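Local coordinates for capsid polyprotein VP90 (Turkey astrovirus 2, PDB 3TS3) that probably self-assembles into the icosahedral capsid of an astrovirus, the piece described here being its globular projection, or spike, domain, at residues S46-I57 against L68-I79. Sequence-based numbering, arbitrary orientation.
Sequences SRYNNQITIPSI and LFLLDAASWWNI. Unlike the reference sequence in segment 46-57: Ile54 (reference Thr). Unlike the reference sequence in segment 68-79: Leu68 (reference Ser).
Pro55 O is gripped twice: Leu71 N reaches it at 3.0 Å, from above the carbonyl plane, and a water bridges it to Leu71 O. The Pro55 ring lies against Leu71 CB and turns CB to the Trp77 ring at CH2, 3.7 Å away. Trp77 is sandwiched, with Ile52 CD1 over one face, 3.7 Å from NE1, and Ala74 CB over the opposite one. Its NE1-H is shared between two weak bonds, to Asn50 O and Ala74 O, both bent to 129°. On the other side of the sheet the Asn49 amide stacks on Trp76, planes 3° apart, ND2 above the ring. With CG anti to the backbone N (chi1 177°), this amide also donates in its own plane from ND2 to Ser75 O at 3.0 Å. Arg47 CD adds to the contact at Trp76 CZ3, while its guanidinium forms a salt bridge with Asp174. Further along, Ile57 CB sits 3.6 Å from Phe69 CZ, over one face of that ring. Backbone pairs join Tyr48 to Trp77 and Ile57 to Phe69, and Ser46 OG donates to Ile79 O at 2.7 Å. Strand 164-171 continues the sheet beyond 76-79, and helix 129-135 packs on Tyr48 and Ile52. The two segments thus pair twice, as the hairpin 56-59 with 67-70 and, past a loop and a corner at Ser75, as antiparallel strands of the spike domain's larger sheet, with a beta bulge between Asn49 and Ile52.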
ATOM      1  N   SER C  46      12.838   7.228  15.814  1.00 11.54           N
ATOM      2  CA  SER C  46      11.465   7.078  15.341  1.00 10.59           C
ATOM      3  C   SER C  46      10.406   6.777  16.388  1.00  9.76           C
ATOM      4  O   SER C  46       9.305   7.287  16.315  1.00  9.74           O
ATOM      5  CB  SER C  46      11.405   6.039  14.225  1.00  9.95           C
ATOM      6  OG  SER C  46      12.032   6.548  13.062  1.00 10.04           O
ATOM      7  N   ARG C  47      10.745   5.934  17.350  1.00  9.44           N
ATOM      8  CA  ARG C  47       9.775   5.503  18.348  1.00  9.28           C
ATOM      9  C   ARG C  47       9.852   6.323  19.629  1.00  9.09           C
ATOM     10  O   ARG C  47      10.881   6.383  20.276  1.00  9.70           O
ATOM     11  CB  ARG C  47       9.999   4.027  18.671  1.00  9.44           C
ATOM     12  CG  ARG C  47       8.950   3.411  19.595  1.00 10.69           C
ATOM     13  CD  ARG C  47       9.335   2.009  20.014  1.00 13.22           C
ATOM     14  NE  ARG C  47      10.558   2.022  20.802  1.00 15.53           N
ATOM     15  CZ  ARG C  47      11.077   0.965  21.405  1.00 16.07           C
ATOM     16  NH1 ARG C  47      10.479  -0.208  21.331  1.00 15.96           N
ATOM     17  NH2 ARG C  47      12.198   1.086  22.092  1.00 17.38           N
ATOM     18  N   TYR C  48       8.732   6.946  19.968  1.00  8.22           N
ATOM     19  CA  TYR C  48       8.607   7.733  21.182  1.00  8.19           C
ATOM     20  C   TYR C  48       7.477   7.160  22.032  1.00  8.08           C
ATOM     21  O   TYR C  48       6.368   6.979  21.560  1.00  9.06           O
ATOM     22  CB  TYR C  48       8.332   9.197  20.826  1.00  8.33           C
ATOM     23  CG  TYR C  48       8.110  10.083  22.018  1.00  8.24           C
ATOM     24  CD1 TYR C  48       9.173  10.546  22.772  1.00  8.82           C
ATOM     25  CD2 TYR C  48       6.833  10.461  22.384  1.00  8.52           C
ATOM     26  CE1 TYR C  48       8.966  11.351  23.859  1.00  8.57           C
ATOM     27  CE2 TYR C  48       6.621  11.263  23.472  1.00  8.32           C
ATOM     28  CZ  TYR C  48       7.687  11.710  24.200  1.00  8.85           C
ATOM     29  OH  TYR C  48       7.474  12.517  25.283  1.00 10.08           O
ATOM     30  N   ASN C  49       7.788   6.869  23.286  1.00  8.06           N
ATOM     31  CA  ASN C  49       6.836   6.255  24.198  1.00  8.20           C
ATOM     32  C   ASN C  49       6.433   7.151  25.379  1.00  7.69           C
ATOM     33  O   ASN C  49       7.162   7.291  26.353  1.00  8.70           O
ATOM     34  CB  ASN C  49       7.453   4.945  24.703  1.00  8.45           C
ATOM     35  CG  ASN C  49       6.608   4.230  25.729  1.00  9.16           C
ATOM     36  OD1 ASN C  49       7.143   3.623  26.648  1.00  9.45           O
ATOM     37  ND2 ASN C  49       5.293   4.267  25.561  1.00  8.26           N
ATOM     38  N   ASN C  50       5.280   7.789  25.243  1.00  7.66           N
ATOM     39  CA  ASN C  50       4.616   8.476  26.338  1.00  7.49           C
ATOM     40  C   ASN C  50       3.139   8.704  26.027  1.00  7.58           C
ATOM     41  O   ASN C  50       2.793   9.049  24.920  1.00  7.65           O
ATOM     42  CB  ASN C  50       5.307   9.799  26.656  1.00  7.71           C
ATOM     43  CG  ASN C  50       4.867  10.375  27.984  1.00  8.15           C
ATOM     44  OD1 ASN C  50       4.752   9.663  28.966  1.00  8.63           O
ATOM     45  ND2 ASN C  50       4.632  11.671  28.012  1.00  7.85           N
ATOM     46  N   GLN C  51       2.276   8.548  27.018  1.00  7.70           N
ATOM     47  CA  GLN C  51       0.868   8.819  26.790  1.00  8.25           C
ATOM     48  C   GLN C  51       0.619  10.312  26.603  1.00  8.37           C
ATOM     49  O   GLN C  51       1.018  11.122  27.429  1.00  8.47           O
ATOM     50  CB  GLN C  51       0.055   8.331  27.985  1.00  8.60           C
ATOM     51  CG  GLN C  51      -1.388   8.783  27.987  1.00 11.25           C
ATOM     52  CD  GLN C  51      -2.232   8.044  26.986  1.00 16.44           C
ATOM     53  OE1 GLN C  51      -1.840   7.005  26.473  1.00 19.84           O
ATOM     54  NE2 GLN C  51      -3.416   8.574  26.717  1.00 18.98           N
ATOM     55  N   ILE C  52      -0.067  10.654  25.521  1.00  8.20           N
ATOM     56  CA  ILE C  52      -0.522  12.005  25.275  1.00  8.62           C
ATOM     57  C   ILE C  52      -2.032  11.940  25.103  1.00  9.58           C
ATOM     58  O   ILE C  52      -2.528  11.213  24.258  1.00  9.48           O
ATOM     59  CB  ILE C  52       0.135  12.617  24.015  1.00  8.26           C
ATOM     60  CG1 ILE C  52       1.661  12.553  24.117  1.00  8.14           C
ATOM     61  CG2 ILE C  52      -0.311  14.056  23.821  1.00  7.24           C
ATOM     62  CD1 ILE C  52       2.376  13.035  22.869  1.00  7.37           C
ATOM     63  N   THR C  53      -2.759  12.671  25.940  1.00 10.27           N
ATOM     64  CA  THR C  53      -4.257  12.416  26.037  0.50 10.83           C
ATOM     65  C   THR C  53      -5.080  13.270  25.084  1.00 10.96           C
ATOM     66  O   THR C  53      -6.092  12.785  24.595  1.00 11.03           O
ATOM     67  CB  THR C  53      -4.770  12.749  27.450  0.50 11.10           C
ATOM     68  OG1 THR C  53      -4.314  14.055  27.826  0.50 11.43           O
ATOM     69  CG2 THR C  53      -4.292  11.707  28.462  0.50 11.93           C
ATOM     70  N   ILE C  54      -4.608  14.466  24.766  1.00 10.58           N
ATOM     71  CA  ILE C  54      -5.312  15.294  23.798  1.00 11.13           C
ATOM     72  C   ILE C  54      -4.318  15.816  22.776  1.00 10.29           C
ATOM     73  O   ILE C  54      -4.075  17.004  22.673  1.00 10.62           O
ATOM     74  CB  ILE C  54      -6.023  16.472  24.492  1.00 11.15           C
ATOM     75  CG1 ILE C  54      -6.802  15.965  25.703  1.00 13.15           C
ATOM     76  CG2 ILE C  54      -6.960  17.187  23.526  1.00 11.88           C
ATOM     77  CD1 ILE C  54      -7.453  17.053  26.477  1.00 16.16           C
ATOM     78  N   PRO C  55      -3.752  14.898  22.011  1.00  9.62           N
ATOM     79  CA  PRO C  55      -2.799  15.276  20.968  1.00  9.49           C
ATOM     80  C   PRO C  55      -3.462  16.007  19.796  1.00  9.35           C
ATOM     81  O   PRO C  55      -4.611  15.742  19.471  1.00  8.84           O
ATOM     82  CB  PRO C  55      -2.244  13.925  20.506  1.00  9.66           C
ATOM     83  CG  PRO C  55      -3.355  12.968  20.764  1.00  9.42           C
ATOM     84  CD  PRO C  55      -3.969  13.443  22.059  1.00  9.50           C
ATOM     85  N   SER C  56      -2.721  16.920  19.180  1.00  9.50           N
ATOM     86  CA  SER C  56      -3.195  17.636  18.007  1.00  9.96           C
ATOM     87  C   SER C  56      -2.043  17.991  17.090  1.00  9.93           C
ATOM     88  O   SER C  56      -0.897  18.014  17.511  1.00 10.45           O
ATOM     89  CB  SER C  56      -3.914  18.926  18.404  1.00 10.23           C
ATOM     90  OG  SER C  56      -2.984  19.929  18.766  1.00 10.59           O
ATOM     91  N   ILE C  57      -2.374  18.287  15.841  1.00 10.18           N
ATOM     92  CA  ILE C  57      -1.415  18.824  14.903  1.00 10.87           C
ATOM     93  C   ILE C  57      -1.908  20.229  14.549  1.00 11.41           C
ATOM     94  O   ILE C  57      -3.026  20.397  14.103  1.00 11.54           O
ATOM     95  CB  ILE C  57      -1.348  17.976  13.624  1.00 11.27           C
ATOM     96  CG1 ILE C  57      -0.805  16.572  13.926  1.00 11.73           C
ATOM     97  CG2 ILE C  57      -0.481  18.665  12.575  1.00 11.09           C
ATOM     98  CD1 ILE C  57       0.573  16.550  14.550  1.00 14.39           C
ATOM     99  N   LEU C  68      -6.079  23.670  14.433  1.00 13.63           N
ATOM    100  CA  LEU C  68      -5.532  22.331  14.609  1.00 13.39           C
ATOM    101  C   LEU C  68      -6.488  21.233  14.160  1.00 12.83           C
ATOM    102  O   LEU C  68      -7.670  21.474  13.956  1.00 13.01           O
ATOM    103  CB  LEU C  68      -5.189  22.108  16.079  1.00 13.49           C
ATOM    104  CG  LEU C  68      -6.394  22.166  17.026  1.00 14.17           C
ATOM    105  CD1 LEU C  68      -7.193  20.871  16.988  1.00 15.87           C
ATOM    106  CD2 LEU C  68      -5.968  22.458  18.444  1.00 17.07           C
ATOM    107  N   PHE C  69      -5.950  20.026  14.021  1.00 12.22           N
ATOM    108  CA  PHE C  69      -6.757  18.826  13.894  1.00 11.60           C
ATOM    109  C   PHE C  69      -6.363  17.839  14.995  1.00 11.17           C
ATOM    110  O   PHE C  69      -5.192  17.638  15.254  1.00 11.42           O
ATOM    111  CB  PHE C  69      -6.808  18.227  12.468  1.00 11.44           C
ATOM    112  CG  PHE C  69      -5.484  17.755  11.898  1.00 11.17           C
ATOM    113  CD1 PHE C  69      -5.066  16.449  12.066  1.00 10.53           C
ATOM    114  CD2 PHE C  69      -4.724  18.585  11.099  1.00 12.05           C
ATOM    115  CE1 PHE C  69      -3.885  16.002  11.502  1.00 10.67           C
ATOM    116  CE2 PHE C  69      -3.544  18.142  10.528  1.00 12.47           C
ATOM    117  CZ  PHE C  69      -3.126  16.849  10.730  1.00 11.73           C
ATOM    118  N   LEU C  70      -7.358  17.294  15.684  1.00 11.18           N
ATOM    119  CA  LEU C  70      -7.126  16.374  16.788  1.00 10.68           C
ATOM    120  C   LEU C  70      -6.699  14.978  16.354  1.00 10.57           C
ATOM    121  O   LEU C  70      -7.084  14.513  15.304  1.00 10.98           O
ATOM    122  CB  LEU C  70      -8.372  16.274  17.670  1.00 11.01           C
ATOM    123  CG  LEU C  70      -8.874  17.556  18.327  1.00 11.54           C
ATOM    124  CD1 LEU C  70     -10.259  17.320  18.887  1.00 13.75           C
ATOM    125  CD2 LEU C  70      -7.927  17.996  19.426  1.00 13.11           C
ATOM    126  N   LEU C  71      -5.927  14.313  17.202  1.00 10.44           N
ATOM    127  CA  LEU C  71      -5.491  12.939  16.973  1.00  9.66           C
ATOM    128  C   LEU C  71      -5.991  12.077  18.122  1.00  9.62           C
ATOM    129  O   LEU C  71      -6.400  12.591  19.144  1.00 10.15           O
ATOM    130  CB  LEU C  71      -3.970  12.835  16.909  1.00  9.65           C
ATOM    131  CG  LEU C  71      -3.205  13.596  15.834  1.00  9.11           C
ATOM    132  CD1 LEU C  71      -1.732  13.256  15.964  1.00 11.23           C
ATOM    133  CD2 LEU C  71      -3.703  13.278  14.445  1.00 10.87           C
ATOM    134  N   ASP C  72      -5.969  10.767  17.940  1.00  9.15           N
ATOM    135  CA  ASP C  72      -6.368   9.850  18.999  1.00  9.12           C
ATOM    136  C   ASP C  72      -5.336   9.827  20.122  1.00  8.90           C
ATOM    137  O   ASP C  72      -4.146   9.885  19.866  1.00  8.57           O
ATOM    138  CB  ASP C  72      -6.543   8.433  18.449  1.00  9.57           C
ATOM    139  CG  ASP C  72      -7.694   8.322  17.476  1.00 10.79           C
ATOM    140  OD1 ASP C  72      -8.848   8.533  17.882  1.00 13.74           O
ATOM    141  OD2 ASP C  72      -7.449   8.016  16.302  1.00 11.48           O
ATOM    142  N   ALA C  73      -5.801   9.718  21.358  1.00  9.05           N
ATOM    143  CA  ALA C  73      -4.891   9.582  22.487  1.00  8.80           C
ATOM    144  C   ALA C  73      -4.108   8.294  22.295  1.00  8.89           C
ATOM    145  O   ALA C  73      -4.660   7.302  21.851  1.00  9.05           O
ATOM    146  CB  ALA C  73      -5.679   9.514  23.792  1.00  9.11           C
ATOM    147  N   ALA C  74      -2.814   8.326  22.607  1.00  8.51           N
ATOM    148  CA  ALA C  74      -1.953   7.162  22.431  1.00  8.42           C
ATOM    149  C   ALA C  74      -0.684   7.236  23.274  1.00  8.44           C
ATOM    150  O   ALA C  74      -0.319   8.296  23.743  1.00  8.59           O
ATOM    151  CB  ALA C  74      -1.591   6.996  20.965  1.00  8.85           C
ATOM    152  N   SER C  75      -0.027   6.097  23.459  1.00  8.81           N
ATOM    153  CA  SER C  75       1.248   6.036  24.171  1.00  9.03           C
ATOM    154  C   SER C  75       2.452   5.757  23.264  1.00  8.38           C
ATOM    155  O   SER C  75       3.584   5.866  23.697  1.00  8.71           O
ATOM    156  CB  SER C  75       1.197   4.983  25.282  1.00  9.52           C
ATOM    157  OG  SER C  75       0.321   5.361  26.330  1.00 11.47           O
ATOM    158  N   TRP C  76       2.202   5.357  22.023  1.00  8.28           N
ATOM    159  CA  TRP C  76       3.285   5.037  21.098  1.00  8.35           C
ATOM    160  C   TRP C  76       3.230   5.922  19.851  1.00  7.86           C
ATOM    161  O   TRP C  76       2.298   5.867  19.073  1.00  8.44           O
ATOM    162  CB  TRP C  76       3.251   3.549  20.742  1.00  8.43           C
ATOM    163  CG  TRP C  76       3.448   2.655  21.942  1.00  8.47           C
ATOM    164  CD1 TRP C  76       2.476   2.088  22.713  1.00 10.31           C
ATOM    165  CD2 TRP C  76       4.696   2.241  22.509  1.00  9.43           C
ATOM    166  NE1 TRP C  76       3.040   1.352  23.721  1.00 10.12           N
ATOM    167  CE2 TRP C  76       4.402   1.419  23.610  1.00 10.34           C
ATOM    168  CE3 TRP C  76       6.036   2.479  22.186  1.00  9.29           C
ATOM    169  CZ2 TRP C  76       5.391   0.846  24.391  1.00  9.89           C
ATOM    170  CZ3 TRP C  76       7.016   1.901  22.965  1.00 10.11           C
ATOM    171  CH2 TRP C  76       6.689   1.092  24.050  1.00  9.59           C
ATOM    172  N   TRP C  77       4.261   6.737  19.701  1.00  7.87           N
ATOM    173  CA  TRP C  77       4.329   7.749  18.667  1.00  7.99           C
ATOM    174  C   TRP C  77       5.456   7.430  17.707  1.00  8.04           C
ATOM    175  O   TRP C  77       6.532   7.057  18.117  1.00  8.87           O
ATOM    176  CB  TRP C  77       4.480   9.124  19.320  1.00  7.97           C
ATOM    177  CG  TRP C  77       3.294   9.401  20.174  1.00  8.27           C
ATOM    178  CD1 TRP C  77       3.173   9.179  21.513  1.00  8.04           C
ATOM    179  CD2 TRP C  77       2.023   9.883  19.730  1.00  7.78           C
ATOM    180  NE1 TRP C  77       1.912   9.523  21.936  1.00  7.87           N
ATOM    181  CE2 TRP C  77       1.189   9.961  20.858  1.00  8.06           C
ATOM    182  CE3 TRP C  77       1.517  10.276  18.493  1.00  7.60           C
ATOM    183  CZ2 TRP C  77      -0.127  10.399  20.775  1.00  7.52           C
ATOM    184  CZ3 TRP C  77       0.226  10.715  18.416  1.00  8.02           C
ATOM    185  CH2 TRP C  77      -0.584  10.780  19.548  1.00  8.47           C
ATOM    186  N   ASN C  78       5.163   7.532  16.425  1.00  7.59           N
ATOM    187  CA  ASN C  78       6.095   7.110  15.406  1.00  7.87           C
ATOM    188  C   ASN C  78       6.394   8.193  14.389  1.00  7.52           C
ATOM    189  O   ASN C  78       5.499   8.740  13.793  1.00  8.00           O
ATOM    190  CB  ASN C  78       5.513   5.881  14.710  1.00  7.73           C
ATOM    191  CG  ASN C  78       5.151   4.788  15.692  1.00  8.13           C
ATOM    192  OD1 ASN C  78       5.996   4.020  16.099  1.00  9.66           O
ATOM    193  ND2 ASN C  78       3.891   4.730  16.082  1.00  8.99           N
ATOM    194  N   ILE C  79       7.676   8.485  14.214  1.00  7.98           N
ATOM    195  CA  ILE C  79       8.123   9.433  13.215  1.00  8.26           C
ATOM    196  C   ILE C  79       8.891   8.619  12.178  1.00  7.94           C
ATOM    197  O   ILE C  79      10.037   8.247  12.399  1.00  8.69           O
ATOM    198  CB  ILE C  79       9.057  10.477  13.854  1.00  8.47           C
ATOM    199  CG1 ILE C  79       8.381  11.122  15.064  1.00  9.51           C
ATOM    200  CG2 ILE C  79       9.447  11.538  12.854  1.00  9.01           C
ATOM    201  CD1 ILE C  79       9.298  11.972  15.912  1.00 11.93           C
TER
HETATM  202  O   HOH W   1      -6.922  14.762  20.767  1.00 11.21           O